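Local coordinates for tetratricopeptide TPR_2 repeat protein (Thermobaculum terrenum, PDB 5DJS), which is of unknown function but combines tetratricopeptide repeats with a GT-B region of glycosyl transferase family 41 and binds UDP in this structure, at residues E231-D236 with R258-V263; I240-S245 with V263-L268; F254-R259 with R277-L282; I271-M276 with Y297-V302. The protein carries 1 engineered substitution. One frame throughout, in Å; residues are numbered along the deposited sequence.

How the contacts relate
Contacts 2 and 4 are buried, contact 3 is partly buried, and contact 1 lies at the surface. All four belong to the same parallel-sheet half of the GT-B region. Contact 2 is a strand pair inside the sheet, strand 240-243 beside strand 263-266, and is held by regular backbone hydrogen bonds. Contacts 1 and 3 share Arg258 and Arg259, just after helix 253-257. Contact 1 is van der Waals packing of Val233 and Arg234 on Pro260, whereas contact 3 adds a salt bridge. Asp280 and Phe256 of contact 3 also bind Gln264 of contact 2. Contact 4 ties a loop to the start of strand 300-304 through a buried carboxylate, and comes nearer the bound UDP than contact 2 does.

Contact 1 (E231-D236 with R258-V263); sequences ELVRRD and RRPAPV
Val233 has CG1 anti to its backbone N (chi1 170°), which sets that methyl against the ring of Pro260. Arg234, the next residue on the helix, has CG beside its backbone N (chi1 -79°). From CG to NE its chain is extended, so it reaches along the loop that follows helix 253-257. Arg259 takes a positive phi of 54° where that helix ends. Pro260 follows, with its CB next to Val233.

The two segments are closest in backbone at Arg234 and Pro260, with their CA atoms 5.7 Å apart. Val233 CG1 lies 3.9 Å from Pro260 CB, and the two side chains cross obliquely. Arg234 rests its CG 3.7 Å from Pro260 O. Further out, one face of its guanidinium lies over Pro260 CA, which is offset toward the rim of the group. Arg234 NH2 ends 3.8 Å from Arg258 O, too long for a hydrogen bond. The contact is therefore van der Waals in character, with the arginine stem alongside the Pro260 carbonyl and its guanidinium over Pro260 CA.

Around it, Pro260 also touches Cys230 of helix 226-236. Val233 packs on Leu241 of strand 240-243, and so does Ala261. The contact thus sets the loop from helix 253-257 to strand 263-266 against helix 226-236, and both pack on strand 240-243 at the protein surface.

Contact 2 (I240-S245 with V263-L268); sequences ILVDLS and VQVTWL
Backbone hydrogen bonds carry this pairing of two parallel strands, 240-243 and 263-266, which belong to a beta-alpha-beta unit with helix 253-257. Leu241 is bonded both ways: its N donates to Val263 O at 2.9 Å, and its O accepts from Val265 N at 2.9 Å. Asp243 repeats the pattern, with N to Val265 O at 2.7 Å and O from Trp267 N at 3.1 Å. The first three donors lie nearly along the C=O axes. CA-H...O contacts accompany these bonds, as from Val242 CA to Val265 O.

Side chains form a second, polar link. Asp243 and Thr266 lie side by side and point the same way. Each has its polar branch anti to the backbone N (chi1 166° and -164°). Thr266 OG1 donates to Asp243 OD2 at 2.7 Å, from above the carboxylate plane. Asp243 OD1 accepts from Trp246 N.

Apolar contacts lie on the other face. Ile240 CG1 packs on Val263 CB at 3.8 Å, and Ile240 CG2 meets Val265 CG2. Past the strands, Leu244 CD1 sits 3.5 Å from Trp267 CE3, and Leu244 CG approaches Leu268 CD2.

Every touching residue is buried. The Asp243 carboxylate is probably ionised there, with hydroxyl and backbone donors to offset its charge at the C-terminal end of the strand.

Contact 3 (F254-R259 with R277-L282); sequences FAFARR and RAMDYL
A salt bridge and a Met-aromatic contact join the end of helix 253-257 to the turn before strand 281-285, in the half of the GT-B region built on the sheet that includes strands 263-266 and 281-285. Arg259 can be followed outward. At CB its first torsion places CG beside the backbone N (chi1 -69°). CG comes within 4.4 Å of Ala278 CB. The chain then runs extended to NE, which lies 3.8 Å from Asp280 OD1. One face of the guanidinium lies over Ala278 CA, offset toward the rim. NH1 donates to Pro149 O, outside the two segments. NH2 donates to Asp280 OD1 at 3.1 Å and uses the syn lone pair of that oxygen. The guanidinium and carboxylate planes are only 3° apart, though OD1 is tilted 24° out of the guanidinium plane. NH2 is also 2.9 Å from Arg277 O, but the angle is too poor for a bond. Asp280 keeps OD2 for Gln264 N, so its carboxylate joins the arginine to strand 263-266.

Phe256 makes the second link. Met279 is bent at chi2 and chi3, which brings CE to 3.6 Å from Phe256 CD2. SD stands 5.0 Å from the centroid of the Phe256 ring, obliquely to it. Ala278 CB also meets the helix end, 3.4 Å from Phe256 O and close to Ala257 O.

Contact 4 (I271-M276 with Y297-V302); sequences INTTGM and YTERLV
The Glu299 carboxylate is the centre of this contact. Its chain bends at chi2 (92°) to reach two threonines. OE1 accepts from Thr273 OG1 at 2.6 Å. OE2 takes two bonds from Thr274: N at 2.7 Å on the syn lone pair, and OG1 at 2.7 Å from above the plane. Three donors on a buried acid probably favour its ionised form.

Two successive ST turns probably orient the two hydroxyls. Thr273 OG1 accepts from Gly275 N at 3.0 Å, and Thr274 OG1 from Met276 N at 3.3 Å. Thr298 closes the far end, giving its OG1 to Met276 O at 2.7 Å. The Tyr297 ring lies beside Thr273, with CD2 3.7 Å from Thr273 CB.

Further out, Thr273 O binds Tyr118 OH. Met276 packs on Trp139 of helix 129-143 and on helix 253-257. The loop 271-276 thus packs against those two helices and against the residues leading into strand 300-304, of which Tyr297 and Glu299 in turn touch Leu282 of strand 281-285.

Contact 1 (E231-D236 with R258-V263)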
loop_
_atom_site.group_PDB
_atom_site.type_symbol
_atom_site.label_atom_id
_atom_site.label_comp_id
_atom_site.label_asym_id
_atom_site.label_seq_id
_atom_site.Cartn_x
_atom_site.Cartn_y
_atom_site.Cartn_z
ATOM N N GLU A 231 -21.225 -12.695 11.257
ATOM C CA GLU A 231 -21.893 -13.116 12.487
ATOM C C GLU A 231 -20.941 -12.977 13.698
ATOM O O GLU A 231 -21.398 -12.734 14.811
ATOM C CB GLU A 231 -22.526 -14.522 12.341
ATOM C CG GLU A 231 -21.567 -15.708 12.446
ATOM C CD GLU A 231 -22.108 -17.010 11.846
ATOM O OE1 GLU A 231 -23.130 -16.984 11.113
ATOM O OE2 GLU A 231 -21.484 -18.070 12.100
ATOM N N LEU A 232 -19.630 -13.086 13.467
ATOM C CA LEU A 232 -18.615 -12.773 14.495
ATOM C C LEU A 232 -18.565 -11.280 14.869
ATOM O O LEU A 232 -18.474 -10.942 16.044
ATOM C CB LEU A 232 -17.218 -13.250 14.055
ATOM C CG LEU A 232 -16.001 -12.882 14.929
ATOM C CD1 LEU A 232 -16.162 -13.374 16.363
ATOM C CD2 LEU A 232 -14.726 -13.444 14.318
ATOM N N VAL A 233 -18.595 -10.403 13.871
ATOM C CA VAL A 233 -18.584 -8.949 14.102
ATOM C C VAL A 233 -19.863 -8.499 14.802
ATOM O O VAL A 233 -19.812 -7.682 15.721
ATOM C CB VAL A 233 -18.387 -8.159 12.780
ATOM C CG1 VAL A 233 -18.611 -6.662 12.973
ATOM C CG2 VAL A 233 -16.985 -8.394 12.227
ATOM N N ARG A 234 -20.999 -9.019 14.345
ATOM C CA ARG A 234 -22.290 -8.758 14.985
ATOM C C ARG A 234 -22.329 -9.222 16.446
ATOM O O ARG A 234 -22.861 -8.514 17.300
ATOM C CB ARG A 234 -23.432 -9.426 14.215
ATOM C CG ARG A 234 -23.869 -8.677 12.972
ATOM C CD ARG A 234 -25.211 -9.191 12.477
ATOM N NE ARG A 234 -25.537 -8.660 11.152
ATOM C CZ ARG A 234 -25.222 -9.228 9.982
ATOM N NH1 ARG A 234 -24.555 -10.388 9.910
ATOM N NH2 ARG A 234 -25.584 -8.622 8.852
ATOM N N ARG A 235 -21.754 -10.391 16.732
ATOM C CA ARG A 235 -21.766 -10.943 18.093
ATOM C C ARG A 235 -20.832 -10.187 19.042
ATOM O O ARG A 235 -21.151 -10.020 20.229
ATOM C CB ARG A 235 -21.418 -12.433 18.090
ATOM C CG ARG A 235 -22.225 -13.234 19.096
ATOM C CD ARG A 235 -21.887 -14.716 19.048
ATOM N NE ARG A 235 -20.707 -15.003 19.870
ATOM C CZ ARG A 235 -19.433 -15.009 19.453
ATOM N NH1 ARG A 235 -19.092 -14.771 18.184
ATOM N NH2 ARG A 235 -18.474 -15.275 20.334
ATOM N N ASP A 236 -19.682 -9.751 18.515
ATOM C CA ASP A 236 -18.774 -8.831 19.223
ATOM C C ASP A 236 -19.394 -7.456 19.475
ATOM O O ASP A 236 -18.979 -6.748 20.380
ATOM C CB ASP A 236 -17.470 -8.639 18.440
ATOM C CG ASP A 236 -16.572 -9.874 18.453
ATOM O OD1 ASP A 236 -16.653 -10.688 19.396
ATOM O OD2 ASP A 236 -15.751 -10.015 17.525
ATOM N N ARG A 258 -22.037 -6.519 3.666
ATOM C CA ARG A 258 -23.278 -6.901 4.362
ATOM C C ARG A 258 -23.739 -5.945 5.479
ATOM O O ARG A 258 -24.804 -6.160 6.051
ATOM C CB ARG A 258 -23.140 -8.327 4.909
ATOM C CG ARG A 258 -23.582 -9.385 3.919
ATOM C CD ARG A 258 -22.977 -10.743 4.235
ATOM N NE ARG A 258 -21.851 -10.997 3.340
ATOM C CZ ARG A 258 -21.669 -12.088 2.594
ATOM N NH1 ARG A 258 -22.521 -13.118 2.629
ATOM N NH2 ARG A 258 -20.592 -12.159 1.809
ATOM N N ARG A 259 -22.968 -4.887 5.753
ATOM C CA ARG A 259 -23.209 -3.959 6.873
ATOM C C ARG A 259 -23.327 -4.631 8.250
ATOM O O ARG A 259 -24.324 -4.442 8.934
ATOM C CB ARG A 259 -24.443 -3.069 6.620
ATOM C CG ARG A 259 -24.244 -2.055 5.522
ATOM C CD ARG A 259 -25.105 -0.829 5.721
ATOM N NE ARG A 259 -24.454 0.349 5.145
ATOM C CZ ARG A 259 -24.860 1.032 4.073
ATOM N NH1 ARG A 259 -25.958 0.699 3.393
ATOM N NH2 ARG A 259 -24.156 2.091 3.677
ATOM N N PRO A 260 -22.303 -5.403 8.673
ATOM C CA PRO A 260 -22.340 -5.985 10.027
ATOM C C PRO A 260 -22.256 -4.950 11.153
ATOM O O PRO A 260 -22.616 -5.256 12.299
ATOM C CB PRO A 260 -21.121 -6.917 10.045
ATOM C CG PRO A 260 -20.228 -6.385 8.980
ATOM C CD PRO A 260 -21.149 -5.897 7.910
ATOM N N ALA A 261 -21.761 -3.754 10.824
ATOM C CA ALA A 261 -21.696 -2.637 11.751
ATOM C C ALA A 261 -22.395 -1.421 11.143
ATOM O O ALA A 261 -22.371 -1.239 9.912
ATOM C CB ALA A 261 -20.247 -2.303 12.055
ATOM N N PRO A 262 -23.008 -0.576 11.994
ATOM C CA PRO A 262 -23.703 0.639 11.537
ATOM C C PRO A 262 -22.815 1.800 11.053
ATOM O O PRO A 262 -23.305 2.725 10.389
ATOM C CB PRO A 262 -24.440 1.088 12.785
ATOM C CG PRO A 262 -23.604 0.597 13.915
ATOM C CD PRO A 262 -23.059 -0.719 13.464
ATOM N N VAL A 263 -21.544 1.792 11.439
ATOM C CA VAL A 263 -20.567 2.753 10.934
ATOM C C VAL A 263 -19.406 1.965 10.338
ATOM O O VAL A 263 -18.740 1.202 11.036
ATOM C CB VAL A 263 -20.069 3.690 12.052
ATOM C CG1 VAL A 263 -18.968 4.602 11.541
ATOM C CG2 VAL A 263 -21.224 4.517 12.608
#

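Contact 2 (I240-S245 with V263-L268)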
loop_
_atom_site.group_PDB
_atom_site.type_symbol
_atom_site.label_atom_id
_atom_site.label_comp_id
_atom_site.label_asym_id
_atom_site.label_seq_id
_atom_site.Cartn_x
_atom_site.Cartn_y
_atom_site.Cartn_z
ATOM N N ILE A 240 -18.134 0.563 15.088
ATOM C CA ILE A 240 -17.368 1.155 14.001
ATOM C C ILE A 240 -16.396 0.099 13.502
ATOM O O ILE A 240 -15.519 -0.334 14.252
ATOM C CB ILE A 240 -16.616 2.412 14.480
ATOM C CG1 ILE A 240 -17.626 3.453 14.983
ATOM C CG2 ILE A 240 -15.767 2.989 13.351
ATOM C CD1 ILE A 240 -17.031 4.705 15.585
ATOM N N LEU A 241 -16.567 -0.331 12.254
ATOM C CA LEU A 241 -15.669 -1.317 11.651
ATOM C C LEU A 241 -14.813 -0.578 10.649
ATOM O O LEU A 241 -15.339 0.207 9.854
ATOM C CB LEU A 241 -16.456 -2.428 10.974
ATOM C CG LEU A 241 -15.683 -3.714 10.669
ATOM C CD1 LEU A 241 -15.331 -4.484 11.930
ATOM C CD2 LEU A 241 -16.508 -4.597 9.734
ATOM N N VAL A 242 -13.502 -0.815 10.701
ATOM C CA VAL A 242 -12.540 -0.074 9.884
ATOM C C VAL A 242 -11.783 -1.012 8.951
ATOM O O VAL A 242 -11.156 -1.986 9.389
ATOM C CB VAL A 242 -11.530 0.723 10.738
ATOM C CG1 VAL A 242 -10.725 1.681 9.865
ATOM C CG2 VAL A 242 -12.254 1.519 11.819
ATOM N N ASP A 243 -11.880 -0.706 7.658
ATOM C CA ASP A 243 -11.118 -1.386 6.613
ATOM C C ASP A 243 -9.752 -0.735 6.522
ATOM O O ASP A 243 -9.627 0.384 6.029
ATOM C CB ASP A 243 -11.817 -1.259 5.261
ATOM C CG ASP A 243 -10.921 -1.655 4.102
ATOM O OD1 ASP A 243 -10.238 -2.710 4.210
ATOM O OD2 ASP A 243 -10.900 -0.898 3.099
ATOM N N LEU A 244 -8.745 -1.452 6.984
ATOM C CA LEU A 244 -7.369 -0.995 6.907
ATOM C C LEU A 244 -6.665 -1.413 5.621
ATOM O O LEU A 244 -5.682 -0.775 5.255
ATOM C CB LEU A 244 -6.574 -1.512 8.114
ATOM C CG LEU A 244 -6.317 -0.607 9.328
ATOM C CD1 LEU A 244 -7.358 0.472 9.563
ATOM C CD2 LEU A 244 -6.186 -1.500 10.549
ATOM N N SER A 245 -7.140 -2.466 4.952
ATOM C CA SER A 245 -6.433 -3.026 3.794
ATOM C C SER A 245 -6.750 -2.379 2.449
ATOM O O SER A 245 -5.838 -2.160 1.653
ATOM C CB SER A 245 -6.642 -4.538 3.697
ATOM O OG SER A 245 -5.910 -5.208 4.718
ATOM N N VAL A 263 -21.544 1.792 11.439
ATOM C CA VAL A 263 -20.567 2.753 10.934
ATOM C C VAL A 263 -19.406 1.965 10.338
ATOM O O VAL A 263 -18.740 1.202 11.036
ATOM C CB VAL A 263 -20.069 3.690 12.052
ATOM C CG1 VAL A 263 -18.968 4.602 11.541
ATOM C CG2 VAL A 263 -21.224 4.517 12.608
ATOM N N GLN A 264 -19.172 2.153 9.046
ATOM C CA GLN A 264 -18.118 1.432 8.351
ATOM C C GLN A 264 -17.220 2.411 7.602
ATOM O O GLN A 264 -17.707 3.252 6.825
ATOM C CB GLN A 264 -18.730 0.390 7.426
ATOM C CG GLN A 264 -19.555 -0.633 8.194
ATOM C CD GLN A 264 -19.854 -1.887 7.408
ATOM O OE1 GLN A 264 -19.718 -2.992 7.933
ATOM N NE2 GLN A 264 -20.267 -1.735 6.148
ATOM N N VAL A 265 -15.914 2.270 7.852
ATOM C CA VAL A 265 -14.894 3.263 7.510
ATOM C C VAL A 265 -13.720 2.604 6.792
ATOM O O VAL A 265 -13.253 1.529 7.200
ATOM C CB VAL A 265 -14.318 3.900 8.794
ATOM C CG1 VAL A 265 -13.239 4.923 8.470
ATOM C CG2 VAL A 265 -15.409 4.540 9.632
ATOM N N THR A 266 -13.216 3.259 5.746
ATOM C CA THR A 266 -11.949 2.841 5.111
ATOM C C THR A 266 -10.880 3.913 5.391
ATOM O O THR A 266 -11.130 5.109 5.225
ATOM C CB THR A 266 -12.126 2.509 3.600
ATOM O OG1 THR A 266 -10.986 1.778 3.128
ATOM C CG2 THR A 266 -12.351 3.756 2.728
ATOM N N TRP A 267 -9.709 3.477 5.845
ATOM C CA TRP A 267 -8.652 4.386 6.299
ATOM C C TRP A 267 -7.271 3.714 6.214
ATOM O O TRP A 267 -7.162 2.484 6.371
ATOM C CB TRP A 267 -8.922 4.840 7.748
ATOM C CG TRP A 267 -7.752 5.563 8.381
ATOM C CD1 TRP A 267 -7.289 6.809 8.067
ATOM C CD2 TRP A 267 -6.896 5.069 9.415
ATOM N NE1 TRP A 267 -6.200 7.123 8.842
ATOM C CE2 TRP A 267 -5.938 6.072 9.679
ATOM C CE3 TRP A 267 -6.850 3.881 10.152
ATOM C CZ2 TRP A 267 -4.941 5.920 10.638
ATOM C CZ3 TRP A 267 -5.852 3.725 11.114
ATOM C CH2 TRP A 267 -4.912 4.741 11.346
ATOM N N LEU A 268 -6.243 4.532 5.943
ATOM C CA LEU A 268 -4.820 4.154 6.012
ATOM C C LEU A 268 -4.238 3.685 4.680
ATOM O O LEU A 268 -3.277 4.260 4.201
ATOM C CB LEU A 268 -4.541 3.133 7.126
ATOM C CG LEU A 268 -3.093 2.837 7.480
ATOM C CD1 LEU A 268 -2.530 3.972 8.288
ATOM C CD2 LEU A 268 -3.001 1.581 8.312
#

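Contact 3 (F254-R259 with R277-L282)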
loop_
_atom_site.group_PDB
_atom_site.type_symbol
_atom_site.label_atom_id
_atom_site.label_comp_id
_atom_site.label_asym_id
_atom_site.label_seq_id
_atom_site.Cartn_x
_atom_site.Cartn_y
_atom_site.Cartn_z
ATOM N N PHE A 254 -16.245 -7.915 1.358
ATOM C CA PHE A 254 -17.542 -8.586 1.197
ATOM C C PHE A 254 -18.206 -8.856 2.552
ATOM O O PHE A 254 -19.419 -8.975 2.630
ATOM C CB PHE A 254 -17.391 -9.871 0.389
ATOM C CG PHE A 254 -16.704 -9.663 -0.918
ATOM C CD1 PHE A 254 -17.218 -8.757 -1.843
ATOM C CD2 PHE A 254 -15.528 -10.339 -1.220
ATOM C CE1 PHE A 254 -16.584 -8.547 -3.055
ATOM C CE2 PHE A 254 -14.890 -10.132 -2.432
ATOM C CZ PHE A 254 -15.417 -9.237 -3.352
ATOM N N ALA A 255 -17.415 -8.953 3.613
ATOM C CA ALA A 255 -17.958 -8.879 4.956
ATOM C C ALA A 255 -18.522 -7.466 5.214
ATOM O O ALA A 255 -19.656 -7.326 5.674
ATOM C CB ALA A 255 -16.901 -9.260 5.986
ATOM N N PHE A 256 -17.749 -6.430 4.874
ATOM C CA PHE A 256 -18.234 -5.029 4.946
ATOM C C PHE A 256 -19.476 -4.809 4.095
ATOM O O PHE A 256 -20.337 -4.020 4.444
ATOM C CB PHE A 256 -17.165 -4.019 4.490
ATOM C CG PHE A 256 -16.141 -3.695 5.540
ATOM C CD1 PHE A 256 -15.096 -4.579 5.814
ATOM C CD2 PHE A 256 -16.219 -2.512 6.257
ATOM C CE1 PHE A 256 -14.154 -4.294 6.778
ATOM C CE2 PHE A 256 -15.277 -2.219 7.229
ATOM C CZ PHE A 256 -14.242 -3.110 7.484
ATOM N N ALA A 257 -19.548 -5.497 2.965
ATOM C CA ALA A 257 -20.652 -5.348 2.032
ATOM C C ALA A 257 -22.007 -5.623 2.676
ATOM O O ALA A 257 -22.993 -5.013 2.290
ATOM C CB ALA A 257 -20.444 -6.252 0.823
ATOM N N ARG A 258 -22.037 -6.519 3.666
ATOM C CA ARG A 258 -23.278 -6.901 4.362
ATOM C C ARG A 258 -23.739 -5.945 5.479
ATOM O O ARG A 258 -24.804 -6.160 6.051
ATOM C CB ARG A 258 -23.140 -8.327 4.909
ATOM C CG ARG A 258 -23.582 -9.385 3.919
ATOM C CD ARG A 258 -22.977 -10.743 4.235
ATOM N NE ARG A 258 -21.851 -10.997 3.340
ATOM C CZ ARG A 258 -21.669 -12.088 2.594
ATOM N NH1 ARG A 258 -22.521 -13.118 2.629
ATOM N NH2 ARG A 258 -20.592 -12.159 1.809
ATOM N N ARG A 259 -22.968 -4.887 5.753
ATOM C CA ARG A 259 -23.209 -3.959 6.873
ATOM C C ARG A 259 -23.327 -4.631 8.250
ATOM O O ARG A 259 -24.324 -4.442 8.934
ATOM C CB ARG A 259 -24.443 -3.069 6.620
ATOM C CG ARG A 259 -24.244 -2.055 5.522
ATOM C CD ARG A 259 -25.105 -0.829 5.721
ATOM N NE ARG A 259 -24.454 0.349 5.145
ATOM C CZ ARG A 259 -24.860 1.032 4.073
ATOM N NH1 ARG A 259 -25.958 0.699 3.393
ATOM N NH2 ARG A 259 -24.156 2.091 3.677
ATOM N N ARG A 277 -21.427 1.095 -1.822
ATOM C CA ARG A 277 -22.483 1.739 -1.013
ATOM C C ARG A 277 -22.293 1.448 0.476
ATOM O O ARG A 277 -22.509 2.331 1.307
ATOM C CB ARG A 277 -23.882 1.236 -1.400
ATOM C CG ARG A 277 -24.397 1.671 -2.760
ATOM C CD ARG A 277 -25.793 1.110 -3.011
ATOM N NE ARG A 277 -26.825 2.148 -2.931
ATOM C CZ ARG A 277 -27.257 2.901 -3.955
ATOM N NH1 ARG A 277 -26.763 2.760 -5.191
ATOM N NH2 ARG A 277 -28.206 3.815 -3.744
ATOM N N ALA A 278 -21.906 0.205 0.793
ATOM C CA ALA A 278 -21.722 -0.263 2.178
ATOM C C ALA A 278 -20.647 0.459 3.005
ATOM O O ALA A 278 -20.682 0.401 4.242
ATOM C CB ALA A 278 -21.435 -1.756 2.191
ATOM N N MET A 279 -19.688 1.110 2.344
ATOM C CA MET A 279 -18.683 1.903 3.054
ATOM C C MET A 279 -19.216 3.325 3.259
ATOM O O MET A 279 -19.509 4.044 2.302
ATOM C CB MET A 279 -17.363 1.905 2.295
ATOM C CG MET A 279 -16.156 2.285 3.138
ATOM S SD MET A 279 -15.724 1.110 4.448
ATOM C CE MET A 279 -15.275 -0.357 3.515
ATOM N N ASP A 280 -19.344 3.720 4.521
ATOM C CA ASP A 280 -19.994 4.980 4.876
ATOM C C ASP A 280 -18.997 6.109 4.783
ATOM O O ASP A 280 -19.288 7.139 4.181
ATOM C CB ASP A 280 -20.583 4.931 6.301
ATOM C CG ASP A 280 -21.507 3.732 6.537
ATOM O OD1 ASP A 280 -22.506 3.587 5.792
ATOM O OD2 ASP A 280 -21.227 2.944 7.481
ATOM N N TYR A 281 -17.821 5.904 5.383
ATOM C CA TYR A 281 -16.781 6.944 5.480
ATOM C C TYR A 281 -15.414 6.523 4.939
ATOM O O TYR A 281 -15.029 5.361 5.021
ATOM C CB TYR A 281 -16.634 7.383 6.937
ATOM C CG TYR A 281 -17.903 7.997 7.468
ATOM C CD1 TYR A 281 -18.206 9.332 7.211
ATOM C CD2 TYR A 281 -18.814 7.238 8.195
ATOM C CE1 TYR A 281 -19.370 9.907 7.686
ATOM C CE2 TYR A 281 -19.988 7.800 8.671
ATOM C CZ TYR A 281 -20.257 9.136 8.416
ATOM O OH TYR A 281 -21.410 9.699 8.884
ATOM N N LEU A 282 -14.702 7.491 4.374
ATOM C CA LEU A 282 -13.285 7.369 4.078
ATOM C C LEU A 282 -12.574 8.493 4.845
ATOM O O LEU A 282 -12.882 9.668 4.632
ATOM C CB LEU A 282 -13.056 7.493 2.573
ATOM C CG LEU A 282 -11.620 7.277 2.069
ATOM C CD1 LEU A 282 -11.597 6.666 0.672
ATOM C CD2 LEU A 282 -10.819 8.569 2.077
#

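Contact 4 (I271-M276 with Y297-V302)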
loop_
_atom_site.group_PDB
_atom_site.type_symbol
_atom_site.label_atom_id
_atom_site.label_comp_id
_atom_site.label_asym_id
_atom_site.label_seq_id
_atom_site.Cartn_x
_atom_site.Cartn_y
_atom_site.Cartn_z
ATOM N N ILE A 271 -6.247 4.786 -1.238
ATOM C CA ILE A 271 -5.818 5.875 -2.138
ATOM C C ILE A 271 -6.945 6.358 -3.052
ATOM O O ILE A 271 -6.759 7.289 -3.841
ATOM C CB ILE A 271 -4.624 5.447 -3.026
ATOM C CG1 ILE A 271 -4.956 4.178 -3.822
ATOM C CG2 ILE A 271 -3.377 5.233 -2.170
ATOM C CD1 ILE A 271 -4.079 3.971 -5.030
ATOM N N ASN A 272 -8.098 5.703 -2.974
ATOM C CA ASN A 272 -9.278 6.087 -3.745
ATOM C C ASN A 272 -10.501 5.366 -3.143
ATOM O O ASN A 272 -10.373 4.589 -2.184
ATOM C CB ASN A 272 -9.060 5.711 -5.235
ATOM C CG ASN A 272 -9.855 6.561 -6.250
ATOM O OD1 ASN A 272 -9.757 6.291 -7.427
ATOM N ND2 ASN A 272 -10.599 7.571 -5.828
ATOM N N THR A 273 -11.681 5.616 -3.696
ATOM C CA THR A 273 -12.899 4.985 -3.233
ATOM C C THR A 273 -12.827 3.476 -3.341
ATOM O O THR A 273 -12.139 2.941 -4.220
ATOM C CB THR A 273 -14.130 5.506 -4.015
ATOM O OG1 THR A 273 -15.329 5.072 -3.359
ATOM C CG2 THR A 273 -14.125 5.048 -5.501
ATOM N N THR A 274 -13.526 2.801 -2.432
ATOM C CA THR A 274 -13.815 1.375 -2.565
ATOM C C THR A 274 -14.844 1.110 -3.671
ATOM O O THR A 274 -14.930 -0.010 -4.183
ATOM C CB THR A 274 -14.402 0.793 -1.270
ATOM O OG1 THR A 274 -15.559 1.558 -0.875
ATOM C CG2 THR A 274 -13.354 0.793 -0.153
ATOM N N GLY A 275 -15.649 2.134 -3.983
ATOM C CA GLY A 275 -16.732 2.039 -4.935
ATOM C C GLY A 275 -18.046 1.593 -4.319
ATOM O O GLY A 275 -19.085 1.632 -5.004
ATOM N N MET A 276 -18.018 1.210 -3.036
ATOM C CA MET A 276 -19.129 0.505 -2.390
ATOM C C MET A 276 -20.142 1.463 -1.763
ATOM O O MET A 276 -19.760 2.491 -1.213
ATOM C CB MET A 276 -18.592 -0.417 -1.290
ATOM C CG MET A 276 -17.675 -1.517 -1.780
ATOM S SD MET A 276 -16.815 -2.354 -0.434
ATOM C CE MET A 276 -18.174 -3.166 0.401
ATOM N N TYR A 297 -16.301 9.685 -4.875
ATOM C CA TYR A 297 -16.327 8.735 -3.759
ATOM C C TYR A 297 -17.744 8.398 -3.328
ATOM O O TYR A 297 -18.547 9.294 -3.061
ATOM C CB TYR A 297 -15.571 9.332 -2.564
ATOM C CG TYR A 297 -14.094 9.511 -2.812
ATOM C CD1 TYR A 297 -13.621 10.583 -3.580
ATOM C CD2 TYR A 297 -13.168 8.605 -2.304
ATOM C CE1 TYR A 297 -12.265 10.747 -3.836
ATOM C CE2 TYR A 297 -11.805 8.757 -2.553
ATOM C CZ TYR A 297 -11.352 9.834 -3.314
ATOM O OH TYR A 297 -10.002 9.992 -3.561
ATOM N N THR A 298 -18.044 7.103 -3.251
ATOM C CA THR A 298 -19.292 6.631 -2.638
ATOM C C THR A 298 -19.304 6.935 -1.143
ATOM O O THR A 298 -20.336 7.295 -0.591
ATOM C CB THR A 298 -19.478 5.119 -2.797
ATOM O OG1 THR A 298 -18.285 4.455 -2.363
ATOM C CG2 THR A 298 -19.807 4.760 -4.247
ATOM N N GLU A 299 -18.150 6.789 -0.504
ATOM C CA GLU A 299 -18.003 7.120 0.907
ATOM C C GLU A 299 -18.117 8.636 1.106
ATOM O O GLU A 299 -17.852 9.410 0.174
ATOM C CB GLU A 299 -16.631 6.676 1.452
ATOM C CG GLU A 299 -16.201 5.245 1.141
ATOM C CD GLU A 299 -15.365 5.104 -0.133
ATOM O OE1 GLU A 299 -15.341 6.024 -0.978
ATOM O OE2 GLU A 299 -14.755 4.045 -0.313
ATOM N N ARG A 300 -18.496 9.057 2.312
ATOM C CA ARG A 300 -18.361 10.460 2.694
ATOM C C ARG A 300 -16.933 10.693 3.156
ATOM O O ARG A 300 -16.428 9.979 4.033
ATOM C CB ARG A 300 -19.313 10.848 3.819
ATOM C CG ARG A 300 -20.674 11.318 3.356
ATOM C CD ARG A 300 -21.444 11.873 4.536
ATOM N NE ARG A 300 -22.843 11.446 4.520
ATOM C CZ ARG A 300 -23.581 11.154 5.594
ATOM N NH1 ARG A 300 -23.081 11.212 6.831
ATOM N NH2 ARG A 300 -24.849 10.786 5.428
ATOM N N LEU A 301 -16.286 11.692 2.564
ATOM C CA LEU A 301 -14.917 12.025 2.915
ATOM C C LEU A 301 -14.890 12.737 4.272
ATOM O O LEU A 301 -15.685 13.643 4.520
ATOM C CB LEU A 301 -14.294 12.910 1.832
ATOM C CG LEU A 301 -14.142 12.279 0.447
ATOM C CD1 LEU A 301 -13.757 13.342 -0.568
ATOM C CD2 LEU A 301 -13.106 11.169 0.448
ATOM N N VAL A 302 -13.987 12.298 5.146
ATOM C CA VAL A 302 -13.785 12.902 6.457
ATOM C C VAL A 302 -12.413 13.560 6.413
ATOM O O VAL A 302 -11.392 12.893 6.584
ATOM C CB VAL A 302 -13.861 11.836 7.577
ATOM C CG1 VAL A 302 -13.479 12.405 8.935
ATOM C CG2 VAL A 302 -15.251 11.232 7.642
#